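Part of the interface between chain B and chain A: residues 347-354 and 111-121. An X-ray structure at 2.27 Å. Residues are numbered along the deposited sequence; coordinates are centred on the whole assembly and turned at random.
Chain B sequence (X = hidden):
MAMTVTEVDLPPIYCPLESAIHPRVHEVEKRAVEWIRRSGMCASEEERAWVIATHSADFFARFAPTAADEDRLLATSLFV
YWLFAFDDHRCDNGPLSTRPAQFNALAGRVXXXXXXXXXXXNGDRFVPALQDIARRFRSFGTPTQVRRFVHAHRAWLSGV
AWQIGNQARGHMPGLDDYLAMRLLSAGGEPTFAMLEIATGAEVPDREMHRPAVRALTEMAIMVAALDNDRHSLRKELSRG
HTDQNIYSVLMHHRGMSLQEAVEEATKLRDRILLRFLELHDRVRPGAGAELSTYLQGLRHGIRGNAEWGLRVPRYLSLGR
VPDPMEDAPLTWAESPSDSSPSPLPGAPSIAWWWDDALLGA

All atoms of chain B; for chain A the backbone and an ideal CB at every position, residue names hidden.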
# COMPACT_ATOMS: atom_id res chain seq x y z
N ALA B 347 21.69 -9.77 -0.50
CA ALA B 347 20.23 -9.59 -0.63
C ALA B 347 19.56 -9.81 0.73
O ALA B 347 18.60 -10.56 0.87
CB ALA B 347 19.70 -10.50 -1.70
N PRO B 348 19.99 -9.08 1.77
CA PRO B 348 19.39 -9.23 3.09
C PRO B 348 17.89 -8.90 3.16
O PRO B 348 17.30 -9.39 4.09
CB PRO B 348 20.25 -8.29 3.95
CG PRO B 348 20.81 -7.27 2.97
CD PRO B 348 21.06 -8.06 1.71
N SER B 349 17.27 -8.18 2.20
CA SER B 349 15.82 -7.84 2.22
C SER B 349 14.96 -9.10 1.96
O SER B 349 13.78 -9.08 2.30
CB SER B 349 15.45 -6.72 1.27
OG SER B 349 15.57 -7.14 -0.09
N ILE B 350 15.53 -10.16 1.38
CA ILE B 350 14.77 -11.40 1.06
C ILE B 350 15.27 -12.60 1.91
O ILE B 350 14.70 -13.67 1.75
CB ILE B 350 14.84 -11.71 -0.44
CG1 ILE B 350 16.24 -12.19 -0.85
CG2 ILE B 350 14.36 -10.50 -1.24
CD1 ILE B 350 16.33 -12.74 -2.24
N ALA B 351 16.26 -12.44 2.80
CA ALA B 351 16.88 -13.56 3.57
C ALA B 351 15.85 -14.20 4.51
O ALA B 351 15.98 -15.40 4.80
CB ALA B 351 18.10 -13.09 4.31
N TRP B 352 14.85 -13.44 4.98
CA TRP B 352 13.80 -13.99 5.87
C TRP B 352 13.04 -15.11 5.15
O TRP B 352 12.45 -15.94 5.82
CB TRP B 352 12.88 -12.88 6.38
CG TRP B 352 12.00 -12.23 5.37
CD1 TRP B 352 12.30 -11.16 4.57
CD2 TRP B 352 10.64 -12.56 5.09
NE1 TRP B 352 11.23 -10.82 3.79
CE2 TRP B 352 10.19 -11.65 4.09
CE3 TRP B 352 9.76 -13.53 5.57
CZ2 TRP B 352 8.89 -11.69 3.57
CZ3 TRP B 352 8.48 -13.57 5.05
CH2 TRP B 352 8.05 -12.66 4.06
N TRP B 353 13.07 -15.16 3.82
CA TRP B 353 12.41 -16.27 3.08
C TRP B 353 12.99 -17.63 3.53
O TRP B 353 12.30 -18.61 3.33
CB TRP B 353 12.55 -16.12 1.58
CG TRP B 353 11.88 -14.94 0.94
CD1 TRP B 353 10.95 -14.11 1.47
CD2 TRP B 353 12.12 -14.48 -0.40
NE1 TRP B 353 10.59 -13.16 0.56
CE2 TRP B 353 11.31 -13.34 -0.59
CE3 TRP B 353 12.97 -14.89 -1.43
CZ2 TRP B 353 11.29 -12.64 -1.80
CZ3 TRP B 353 12.95 -14.19 -2.63
CH2 TRP B 353 12.11 -13.09 -2.81
N TRP B 354 14.22 -17.66 4.04
CA TRP B 354 14.97 -18.89 4.43
C TRP B 354 14.99 -19.10 5.95
O TRP B 354 15.57 -20.11 6.37
CB TRP B 354 16.41 -18.83 3.91
CG TRP B 354 16.59 -19.09 2.45
CD1 TRP B 354 16.86 -20.29 1.87
CD2 TRP B 354 16.55 -18.13 1.38
NE1 TRP B 354 17.00 -20.15 0.51
CE2 TRP B 354 16.82 -18.83 0.19
CE3 TRP B 354 16.33 -16.75 1.31
CZ2 TRP B 354 16.84 -18.20 -1.06
CZ3 TRP B 354 16.36 -16.13 0.08
CH2 TRP B 354 16.61 -16.85 -1.09
N UNK A 111 9.77 1.12 3.56
CA UNK A 111 8.63 0.19 3.49
C UNK A 111 9.18 -1.26 3.53
O UNK A 111 8.69 -2.04 4.34
CB UNK A 111 7.80 0.43 2.23
N UNK A 112 10.21 -1.59 2.76
CA UNK A 112 10.78 -2.96 2.73
C UNK A 112 11.28 -3.37 4.12
O UNK A 112 10.96 -4.49 4.54
CB UNK A 112 11.93 -3.04 1.72
N UNK A 113 11.98 -2.49 4.82
CA UNK A 113 12.48 -2.70 6.20
C UNK A 113 11.34 -3.05 7.16
O UNK A 113 11.56 -3.89 8.07
CB UNK A 113 13.21 -1.45 6.70
N UNK A 114 10.17 -2.42 6.97
CA UNK A 114 8.96 -2.66 7.81
C UNK A 114 8.45 -4.09 7.58
O UNK A 114 7.97 -4.68 8.54
CB UNK A 114 7.86 -1.65 7.49
N UNK A 115 8.55 -4.60 6.35
CA UNK A 115 7.98 -5.89 5.91
C UNK A 115 8.99 -7.04 6.04
O UNK A 115 8.55 -8.17 6.12
CB UNK A 115 7.51 -5.79 4.46
N UNK A 116 10.27 -6.72 6.06
CA UNK A 116 11.32 -7.70 6.13
C UNK A 116 12.31 -7.41 7.22
O UNK A 116 13.06 -6.51 7.12
CB UNK A 116 12.04 -7.79 4.79
N UNK A 117 12.30 -8.20 8.27
CA UNK A 117 13.17 -8.07 9.43
C UNK A 117 14.63 -8.28 9.10
O UNK A 117 15.45 -7.77 9.80
CB UNK A 117 12.75 -9.06 10.51
N UNK A 118 14.93 -9.02 8.05
CA UNK A 118 16.34 -9.27 7.62
C UNK A 118 16.92 -8.05 6.91
O UNK A 118 18.16 -7.96 6.77
CB UNK A 118 16.42 -10.48 6.69
N UNK A 119 16.08 -7.10 6.51
CA UNK A 119 16.49 -5.86 5.83
C UNK A 119 17.57 -5.16 6.68
O UNK A 119 17.44 -5.16 7.94
CB UNK A 119 15.29 -4.94 5.61
N UNK A 120 18.54 -4.57 5.99
CA UNK A 120 19.63 -3.82 6.56
C UNK A 120 19.37 -2.34 6.34
O UNK A 120 18.72 -1.98 5.42
CB UNK A 120 20.97 -4.24 5.95
N UNK A 121 19.83 -1.51 7.24
CA UNK A 121 19.59 -0.08 7.19
C UNK A 121 20.16 0.81 6.11
O UNK A 121 19.52 1.75 5.72
CB UNK A 121 20.08 0.49 8.52

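Position 111 is helical, and its ideal CB has nothing of this stretch of chain B within 5.5 Å. This contact sets no preference there. The residue is Gln A111.

Position 112 is also helical, and its CA-to-CB bond points toward chain B. The ideal CB lies 5.1 Å from Ser B349 CB, so a long side chain has room to run on. Ahead lies the carbonyl oxygen of Ser B349, an acceptor, with the indole rings of Trp B352 and Trp B353 nearby. A long donor such as arginine or lysine would suit, and glutamine might also serve. The residue is Arg A112. Its NH2 gives a hydrogen bond to Ser B349 O at 2.9 Å, and its NE gives a weak one to the same Ser B349 O at 3.3 Å.

Positions 113 and 114 are helical. At 113 CA-to-CB points away, and 114 is out of reach, so the contact sets no preference at either. They hold Ala A113 and Leu A114. At 115 CA-to-CB points sideways, and many residues would fit. Glu A115 is found; its OE2 accepts a hydrogen bond from Gln A111 NE2 at 2.8 Å.

Position 116 leaves helical phi/psi and starts a type I turn. Its CB points toward chain B and is already tight, 3.3 Å from both Trp B352 NE1 and Ser B349 O. Only a small residue, alanine or glycine, looks comfortable. Ala A116 packs its CB 3.4 Å from Trp B352 CD1.

Position 117, second in the turn, has phi -64°, which proline accepts readily; other residues could also take it. Pro A117 places its CD 4.3 Å from Trp B352 CG, an apolar contact.

Position 118 points toward chain B, where the acceptor Pro B348 O and the donor Trp B352 N lie close together. The ideal CB is only 3.0 Å from Pro B348 O, so space is short. A small hydroxyl residue suits best: serine, perhaps threonine. The residue is Ser A118, chi1 p. Its OG donates to Pro B348 O at 2.6 Å and accepts a weak hydrogen bond from Trp B352 N at 3.1 Å, so one hydroxyl serves both groups.

Position 119 closes the turn, with CB sideways and 4.5 Å from Ser B349 CA. Small residues would fit easily. It is Ala A119, whose CA is 4.2 Å from Ser B349 CA.

Position 120 is extended, its CB 4.3 Å from Pro B348 CG. Many side chains would do. Glu A120 brings OE2 to 3.7 Å from Pro B348 CB.

Position 121 is out of reach, with no preference set. It holds Asp A121.

Chain A 111-121: QRALEAPSAED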
# COMPACT_ATOMS: atom_id res chain seq x y z
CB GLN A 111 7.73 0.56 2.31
CG GLN A 111 6.49 -0.31 2.21
CD GLN A 111 5.48 -0.15 3.32
OE1 GLN A 111 5.31 0.95 3.90
NE2 GLN A 111 4.76 -1.24 3.59
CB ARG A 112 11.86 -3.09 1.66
CG ARG A 112 12.38 -4.52 1.50
CD ARG A 112 11.30 -5.45 0.98
NE ARG A 112 11.62 -6.86 1.05
CZ ARG A 112 10.73 -7.85 0.97
NH1 ARG A 112 9.44 -7.57 0.80
NH2 ARG A 112 11.14 -9.11 1.01
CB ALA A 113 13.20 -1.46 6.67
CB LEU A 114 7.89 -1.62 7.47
CG LEU A 114 6.56 -1.77 8.19
CD1 LEU A 114 6.75 -1.75 9.72
CD2 LEU A 114 5.58 -0.69 7.76
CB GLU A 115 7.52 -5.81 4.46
CG GLU A 115 6.40 -4.80 4.28
CD GLU A 115 5.62 -4.82 2.98
OE1 GLU A 115 5.25 -5.93 2.53
OE2 GLU A 115 5.33 -3.72 2.47
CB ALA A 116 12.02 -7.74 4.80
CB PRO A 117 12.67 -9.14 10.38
CG PRO A 117 11.35 -9.49 9.91
CD PRO A 117 11.31 -9.26 8.45
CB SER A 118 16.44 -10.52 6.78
OG SER A 118 15.55 -10.48 5.67
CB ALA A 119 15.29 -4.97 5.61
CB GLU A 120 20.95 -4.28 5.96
CG GLU A 120 21.65 -5.27 6.87
CD GLU A 120 22.63 -6.15 6.16
OE1 GLU A 120 23.33 -5.67 5.29
OE2 GLU A 120 22.71 -7.34 6.50
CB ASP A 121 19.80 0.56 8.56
CG ASP A 121 21.22 0.79 8.90
OD1 ASP A 121 21.63 0.45 10.00
OD2 ASP A 121 21.96 1.29 8.06
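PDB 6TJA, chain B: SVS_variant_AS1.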